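Local atomic coordinates of DNA polymerase III, beta subunit (Eubacterium rectale, PDB entry 3T0P), a protein that probably acts as a ring-shaped sliding clamp around DNA, tethering DNA polymerases and other proteins to it and giving them processivity. Residues L11-G14 with V15-S19; P196-T199 with L200-S204; F324-D327 with A328-I332. All blocks are in the same frame, centred on the assembly; numbering follows the deposited sequence. Where two conformers were deposited one is given.

How the contacts relate
From the N terminus, contact 1 lies in helix 8-18 of the N-terminal domain, contact 2 in helix 197-206 of the central domain and contact 3 at the end of helix 322-329 in the C-terminal domain. Each joins neighbouring turns of one continuous piece of chain, so none closes a long loop, and the three follow in series without nesting or crossing. The centres of contacts 1 and 3 are about 32 Å apart, on opposite sides of the chain's centre. Each holds successive turns of a helix that packs on the clamp's sheets: helix 8-18 on strands 43-48, 52-58 and 86-91, helix 197-206 on strands 52-58 and 157-163, helix 322-329 on strands 348-351 and 357-361.

Contact 1 of 3, residues L11-G14 with V15-S19; sequences LLKG and VNIVS
The flat carboxamide of Asn16 lays one face against Leu12, one turn earlier in helix 8-18. Over that face, almost above the amide carbon, sits the main-chain oxygen of Leu12, with Asn16 CG and Leu12 O 3.3 Å apart. Methyl CD1 of Leu12 comes down on the same side, nearer the nitrogen, and Leu12 CD1 lies 3.6 Å from Asn16 ND2. Asn16 reaches this place because its CG stands anti to the carbonyl carbon (chi1 -81°), which turns the side chain back along the helix. The same Leu12 O also accepts the helical bond from Asn16 N, at 3.0 Å. Asn16 OD1 takes a hydrogen bond from Arg80 NH2 of helix 72-81, and a leucine in its place would probably leave that guanidinium without this acceptor and lose the flat cover over Leu12. A second flat group, the Val15 peptide carbonyl, is gripped from opposite faces by Ser19: Ser19 OG donates to Val15 O at 2.6 Å, and Ser19 N donates to the same oxygen from the other side. Gly14 O receives a nearly straight bond from Val18 N (174°) and a weak one from Ile17 N. Lys13 and Ile17 run alongside each other, pointing the same way, with Lys13 CG 4.0 Å from Ile17 CD1. Leu11, Val15 and Val18 pack on helix 72-81 and on strands 43-48, 52-58 and 86-91. Paired helices of this kind line the channel of beta sliding clamps. The chemistry is thus twofold: hydrocarbon packs the helix against both its sheets and helix 72-81, and the Asn16-Arg80 hydrogen bond adds a polar link to that helix, one that probably also helps to fix the rotation of the amide.

Contact 2 of 3, residues P196-T199 with L200-S204; sequences PGKT and LQEIS. With ACT (acetate ion), chain T.
Lys198 and Glu202, one turn apart on helix 197-206, touch through their aliphatic parts while the lysine tip turns to an acetate ion. From Lys198 CB the chain leaves with CG anti to the backbone N (chi1 -169°), and Lys198 CG comes 4.1 Å from Glu202 CG. Next, Lys198 CD lies 3.4 Å from acetate OXT. The chain then bends at both of its last torsions (chi3 65°, chi4 62°), so that CE skirts the ion, with Lys198 CE 3.7 Å from acetate CH3. At the tip Lys198 NZ donates to acetate OXT at 2.7 Å and also forms a salt bridge with Asp49. Bound to both acetate OXT and the Asp49 carboxylate, the ammonium probably offsets the repulsion of these two anions. The acetate probably comes from the crystallisation liquor. Glu202 brings a methylene to the same oxygen, Glu202 CG being 3.6 Å from acetate OXT, but its carboxylate stays apart from the ammonium, Lys198 NZ and Glu202 OE2 being 6.1 Å apart. Beneath, the main chain follows alpha-helical pairing, Glu202 N donating to Lys198 O at 2.9 Å, while Pro196 occupies the N-cap position. Thr199 OG1 is hydrogen-bonded to Ser235 OG. Helix 197-206, which follows directly on strand 187-196, packs against several parts of the fold: Leu200 reaches Phe160 of strand 157-163, Leu200 and Ile203 pack on Ile139 of helix 132-140, and Lys198, Thr199 and Glu202 lean on Leu52 of strand 52-58, whose sheet runs on from the N-terminal into the central domain.

Contact 3 of 3, residues F324-D327 with A328-I332; sequences FFID and ALRVI
The carbonyl oxygens of Phe325 and Ile326 accept from the amides of Leu329 and Arg330 in regular alpha-helical fashion, with Leu329 N 2.8 Å from Phe325 O and Arg330 N 2.9 Å from Ile326 O. The bond before them, Ala328 N to Phe324 O, is weak. A type I beta turn from Leu329 to Ile332 then carries the chain away, Ile332 N donating to Leu329 O at 3.2 Å. Among the side chains, Leu329 meets the Phe325 ring at its edge, close to the ring plane, with Leu329 CD1 4.1 Å from Phe325 CD1. On another side of the helix Ile326 lies beside Arg330. Ile326 CG2, held anti to the backbone N, stands over the centre of the guanidinium face in the conformer given, 3.5 Å from Arg330 CZ; a second conformer of the arginine makes this cover less certain. Asp327 OD1 and Arg330 NH1 are 4.6 Å apart, too far for a salt bridge, and the oxygen lies well out of the guanidinium plane. In the same conformer a water spans them, donating to Asp327 OD1 and accepting from Arg330 NH1, each at 3.0 Å. The other carboxylate oxygen, Asp327 OD2, forms salt bridges with Arg176 and Lys323, a pairing likely to stabilise its negative charge. Helix 322-329 packs beside helix 261-272 and against strands 348-351 and 357-361: Ile326 touches Ile268 and Thr272, Leu329 Leu264, Ala328 Ile350 and, in the turn that follows, Val331 Tyr359, while Phe325 meets Phe320 edge-to-face.

Contact 1 of 3, residues L11-G14 with V15-S19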
loop_
_atom_site.group_PDB
_atom_site.type_symbol
_atom_site.label_atom_id
_atom_site.label_comp_id
_atom_site.label_asym_id
_atom_site.label_seq_id
_atom_site.Cartn_x
_atom_site.Cartn_y
_atom_site.Cartn_z
ATOM N N LEU B 11 -14.629 1.328 21.150
ATOM C CA LEU B 11 -15.406 0.482 20.259
ATOM C C LEU B 11 -14.598 0.208 19.010
ATOM O O LEU B 11 -14.581 -0.927 18.562
ATOM C CB LEU B 11 -16.744 1.178 19.958
ATOM C CG LEU B 11 -17.881 0.399 19.311
ATOM C CD1 LEU B 11 -18.227 -0.892 20.093
ATOM C CD2 LEU B 11 -19.110 1.291 19.224
ATOM N N LEU B 12 -13.847 1.219 18.511
ATOM C CA LEU B 12 -13.018 1.073 17.326
ATOM C C LEU B 12 -11.863 0.114 17.583
ATOM O O LEU B 12 -11.611 -0.766 16.760
ATOM C CB LEU B 12 -12.503 2.433 16.802
ATOM C CG LEU B 12 -11.579 2.372 15.587
ATOM C CD1 LEU B 12 -12.259 1.669 14.401
ATOM C CD2 LEU B 12 -11.081 3.771 15.189
ATOM N N LYS B 13 -11.151 0.286 18.695
ATOM C CA LYS B 13 -10.056 -0.620 19.017
ATOM C C LYS B 13 -10.592 -2.067 19.074
ATOM O O LYS B 13 -9.982 -2.948 18.501
ATOM C CB LYS B 13 -9.373 -0.220 20.350
ATOM C CG LYS B 13 -8.186 -1.093 20.715
ATOM C CD LYS B 13 -7.484 -0.608 21.963
ATOM C CE LYS B 13 -6.143 -1.290 22.133
ATOM N NZ LYS B 13 -5.440 -0.807 23.351
ATOM N N GLY B 14 -11.760 -2.264 19.677
ATOM C CA GLY B 14 -12.366 -3.583 19.802
ATOM C C GLY B 14 -12.763 -4.239 18.496
ATOM O O GLY B 14 -12.473 -5.428 18.300
ATOM N N VAL B 15 -13.456 -3.484 17.599
ATOM C CA VAL B 15 -13.895 -4.050 16.309
ATOM C C VAL B 15 -12.669 -4.369 15.450
ATOM O O VAL B 15 -12.688 -5.365 14.744
ATOM C CB VAL B 15 -14.954 -3.213 15.522
ATOM C CG1 VAL B 15 -16.123 -2.805 16.413
ATOM C CG2 VAL B 15 -14.339 -1.999 14.827
ATOM N N ASN B 16 -11.606 -3.554 15.546
ATOM C CA ASN B 16 -10.353 -3.754 14.828
ATOM C C ASN B 16 -9.611 -4.999 15.310
ATOM O O ASN B 16 -8.855 -5.579 14.551
ATOM C CB ASN B 16 -9.460 -2.536 14.971
ATOM C CG ASN B 16 -9.797 -1.402 14.039
ATOM O OD1 ASN B 16 -10.597 -1.530 13.104
ATOM N ND2 ASN B 16 -9.174 -0.258 14.265
ATOM N N ILE B 17 -9.814 -5.406 16.553
ATOM C CA ILE B 17 -9.178 -6.603 17.085
ATOM C C ILE B 17 -9.964 -7.855 16.648
ATOM O O ILE B 17 -9.380 -8.749 16.051
ATOM C CB ILE B 17 -9.003 -6.497 18.627
ATOM C CG1 ILE B 17 -7.879 -5.462 18.959
ATOM C CG2 ILE B 17 -8.690 -7.873 19.234
ATOM C CD1 ILE B 17 -7.826 -5.022 20.404
ATOM N N VAL B 18 -11.272 -7.907 16.914
ATOM C CA VAL B 18 -12.095 -9.096 16.653
ATOM C C VAL B 18 -12.269 -9.380 15.162
ATOM O O VAL B 18 -12.453 -10.541 14.803
ATOM C CB VAL B 18 -13.461 -9.099 17.401
ATOM C CG1 VAL B 18 -13.245 -9.051 18.909
ATOM C CG2 VAL B 18 -14.377 -7.965 16.943
ATOM N N SER B 19 -12.160 -8.355 14.305
ATOM C CA SER B 19 -12.248 -8.473 12.842
ATOM C C SER B 19 -11.218 -9.444 12.251
ATOM O O SER B 19 -11.442 -9.965 11.158
ATOM C CB SER B 19 -12.068 -7.109 12.185
ATOM O OG SER B 19 -13.259 -6.365 12.389
#

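Contact 2 of 3, residues P196-T199 with L200-S204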
loop_
_atom_site.group_PDB
_atom_site.type_symbol
_atom_site.label_atom_id
_atom_site.label_comp_id
_atom_site.label_asym_id
_atom_site.label_seq_id
_atom_site.Cartn_x
_atom_site.Cartn_y
_atom_site.Cartn_z
ATOM N N PRO B 196 -2.402 -23.713 14.119
ATOM C CA PRO B 196 -2.651 -23.333 12.717
ATOM C C PRO B 196 -1.913 -22.050 12.318
ATOM O O PRO B 196 -1.756 -21.154 13.148
ATOM C CB PRO B 196 -4.171 -23.111 12.676
ATOM C CG PRO B 196 -4.697 -23.956 13.791
ATOM C CD PRO B 196 -3.671 -23.872 14.864
ATOM N N GLY B 197 -1.440 -21.999 11.071
ATOM C CA GLY B 197 -0.713 -20.861 10.525
ATOM C C GLY B 197 -1.530 -19.595 10.552
ATOM O O GLY B 197 -1.032 -18.547 10.978
ATOM N N LYS B 198 -2.818 -19.700 10.154
ATOM C CA LYS B 198 -3.742 -18.564 10.160
ATOM C C LYS B 198 -3.865 -17.931 11.571
ATOM O O LYS B 198 -3.949 -16.723 11.671
ATOM C CB LYS B 198 -5.117 -18.984 9.643
ATOM C CG LYS B 198 -6.057 -17.799 9.360
ATOM C CD LYS B 198 -7.407 -18.249 8.743
ATOM C CE LYS B 198 -8.292 -19.115 9.644
ATOM N NZ LYS B 198 -8.713 -18.422 10.898
ATOM N N THR B 199 -3.862 -18.740 12.647
ATOM C CA THR B 199 -3.959 -18.231 14.023
ATOM C C THR B 199 -2.798 -17.308 14.349
ATOM O O THR B 199 -3.005 -16.230 14.882
ATOM C CB THR B 199 -4.006 -19.393 15.000
ATOM O OG1 THR B 199 -5.252 -20.054 14.805
ATOM C CG2 THR B 199 -3.828 -18.944 16.456
ATOM N N LEU B 200 -1.592 -17.751 14.025
ATOM C CA LEU B 200 -0.344 -17.028 14.224
ATOM C C LEU B 200 -0.269 -15.807 13.343
ATOM O O LEU B 200 0.153 -14.768 13.837
ATOM C CB LEU B 200 0.855 -17.953 14.007
ATOM C CG LEU B 200 0.870 -19.163 14.956
ATOM C CD1 LEU B 200 2.004 -20.069 14.619
ATOM C CD2 LEU B 200 0.937 -18.738 16.427
ATOM N N GLN B 201 -0.741 -15.889 12.087
ATOM C CA GLN B 201 -0.759 -14.719 11.192
ATOM C C GLN B 201 -1.721 -13.648 11.713
ATOM O O GLN B 201 -1.354 -12.477 11.761
ATOM C CB GLN B 201 -1.169 -15.116 9.771
ATOM C CG GLN B 201 -0.089 -15.819 8.980
ATOM C CD GLN B 201 -0.625 -16.497 7.734
ATOM O OE1 GLN B 201 -1.822 -16.820 7.611
ATOM N NE2 GLN B 201 0.266 -16.789 6.794
ATOM N N GLU B 202 -2.925 -14.051 12.155
ATOM C CA GLU B 202 -3.928 -13.101 12.662
ATOM C C GLU B 202 -3.510 -12.490 14.003
ATOM O O GLU B 202 -3.749 -11.303 14.233
ATOM C CB GLU B 202 -5.308 -13.771 12.779
ATOM C CG GLU B 202 -5.886 -14.221 11.437
ATOM C CD GLU B 202 -5.826 -13.206 10.305
ATOM O OE1 GLU B 202 -6.206 -12.036 10.534
ATOM O OE2 GLU B 202 -5.368 -13.572 9.199
ATOM N N ILE B 203 -2.854 -13.278 14.864
ATOM C CA ILE B 203 -2.420 -12.750 16.155
ATOM C C ILE B 203 -1.251 -11.730 15.967
ATOM O O ILE B 203 -1.178 -10.758 16.727
ATOM C CB ILE B 203 -2.148 -13.875 17.188
ATOM C CG1 ILE B 203 -2.275 -13.331 18.600
ATOM C CG2 ILE B 203 -0.854 -14.598 16.978
ATOM C CD1 ILE B 203 -2.784 -14.319 19.572
ATOM N N SER B 204 -0.399 -11.919 14.920
ATOM C CA SER B 204 0.653 -10.979 14.551
ATOM C C SER B 204 0.076 -9.572 14.289
ATOM O O SER B 204 0.694 -8.581 14.658
ATOM C CB SER B 204 1.384 -11.450 13.299
ATOM O OG SER B 204 2.416 -12.344 13.660
HETATM C C ACT T . -9.707 -15.461 9.542
HETATM O O ACT T . -9.601 -14.342 9.063
HETATM O OXT ACT T . -8.979 -15.780 10.476
HETATM C CH3 ACT T . -10.702 -16.418 8.921
#

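Contact 3 of 3, residues F324-D327 with A328-I332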
loop_
_atom_site.group_PDB
_atom_site.type_symbol
_atom_site.label_atom_id
_atom_site.label_comp_id
_atom_site.label_asym_id
_atom_site.label_seq_id
_atom_site.Cartn_x
_atom_site.Cartn_y
_atom_site.Cartn_z
ATOM N N PHE B 324 13.881 -18.941 -0.629
ATOM C CA PHE B 324 14.137 -19.618 0.643
ATOM C C PHE B 324 15.256 -18.927 1.460
ATOM O O PHE B 324 15.153 -18.800 2.677
ATOM C CB PHE B 324 14.470 -21.092 0.397
ATOM C CG PHE B 324 13.380 -21.897 -0.302
ATOM C CD1 PHE B 324 12.059 -21.450 -0.326
ATOM C CD2 PHE B 324 13.676 -23.104 -0.931
ATOM C CE1 PHE B 324 11.056 -22.195 -0.964
ATOM C CE2 PHE B 324 12.675 -23.844 -1.574
ATOM C CZ PHE B 324 11.369 -23.391 -1.569
ATOM N N PHE B 325 16.288 -18.444 0.785
ATOM C CA PHE B 325 17.374 -17.751 1.447
ATOM C C PHE B 325 16.943 -16.349 1.858
ATOM O O PHE B 325 17.263 -15.920 2.966
ATOM C CB PHE B 325 18.594 -17.700 0.522
ATOM C CG PHE B 325 19.638 -18.711 0.912
ATOM C CD1 PHE B 325 20.588 -18.416 1.887
ATOM C CD2 PHE B 325 19.636 -19.985 0.358
ATOM C CE1 PHE B 325 21.521 -19.373 2.285
ATOM C CE2 PHE B 325 20.564 -20.944 0.769
ATOM C CZ PHE B 325 21.513 -20.625 1.706
ATOM N N ILE B 326 16.248 -15.633 0.968
ATOM C CA ILE B 326 15.750 -14.285 1.213
ATOM C C ILE B 326 14.802 -14.325 2.436
ATOM O O ILE B 326 15.016 -13.578 3.392
ATOM C CB ILE B 326 15.067 -13.697 -0.038
ATOM C CG1 ILE B 326 16.102 -13.313 -1.100
ATOM C CG2 ILE B 326 14.214 -12.476 0.327
ATOM C CD1 ILE B 326 15.562 -13.196 -2.524
ATOM N N ASP B 327 13.841 -15.253 2.451
ATOM C CA ASP B 327 12.899 -15.377 3.589
ATOM C C ASP B 327 13.629 -15.540 4.911
ATOM O O ASP B 327 13.306 -14.826 5.847
ATOM C CB ASP B 327 11.956 -16.577 3.422
ATOM C CG ASP B 327 10.916 -16.483 2.342
ATOM O OD1 ASP B 327 10.788 -15.387 1.728
ATOM O OD2 ASP B 327 10.236 -17.516 2.081
ATOM N N ALA B 328 14.658 -16.437 4.970
ATOM C CA ALA B 328 15.384 -16.672 6.212
ATOM C C ALA B 328 16.311 -15.516 6.559
ATOM O O ALA B 328 16.351 -15.119 7.714
ATOM C CB ALA B 328 16.177 -17.979 6.137
ATOM N N LEU B 329 17.058 -14.975 5.587
ATOM C CA LEU B 329 17.996 -13.885 5.860
ATOM C C LEU B 329 17.270 -12.615 6.311
ATOM O O LEU B 329 17.798 -11.928 7.175
ATOM C CB LEU B 329 18.918 -13.607 4.675
ATOM C CG LEU B 329 19.903 -14.716 4.321
ATOM C CD1 LEU B 329 20.521 -14.477 2.944
ATOM C CD2 LEU B 329 20.972 -14.895 5.401
ATOM N N ARG B 330 16.066 -12.336 5.791
ATOM C CA ARG B 330 15.223 -11.186 6.199
ATOM C C ARG B 330 14.866 -11.192 7.690
ATOM O O ARG B 330 14.518 -10.151 8.253
ATOM C CB ARG B 330 13.905 -11.175 5.419
ATOM C CG ARG B 330 14.010 -10.488 4.072
ATOM C CD ARG B 330 12.649 -10.402 3.433
ATOM N NE ARG B 330 12.727 -9.854 2.085
ATOM C CZ ARG B 330 11.812 -10.054 1.148
ATOM N NH1 ARG B 330 10.741 -10.802 1.403
ATOM N NH2 ARG B 330 11.964 -9.525 -0.059
ATOM N N VAL B 331 14.915 -12.375 8.338
ATOM C CA VAL B 331 14.500 -12.483 9.747
ATOM C C VAL B 331 15.673 -12.788 10.652
ATOM O O VAL B 331 15.459 -13.073 11.830
ATOM C CB VAL B 331 13.332 -13.477 9.947
ATOM C CG1 VAL B 331 12.123 -13.036 9.125
ATOM C CG2 VAL B 331 13.728 -14.911 9.604
ATOM N N ILE B 332 16.914 -12.684 10.120
ATOM C CA ILE B 332 18.131 -12.891 10.903
ATOM C C ILE B 332 18.728 -11.522 11.156
ATOM O O ILE B 332 19.051 -10.800 10.207
ATOM C CB ILE B 332 19.135 -13.887 10.238
ATOM C CG1 ILE B 332 18.524 -15.302 10.169
ATOM C CG2 ILE B 332 20.471 -13.887 10.970
ATOM C CD1 ILE B 332 19.280 -16.287 9.207
HETATM O O HOH W 1 10.160 -12.966 3.449
#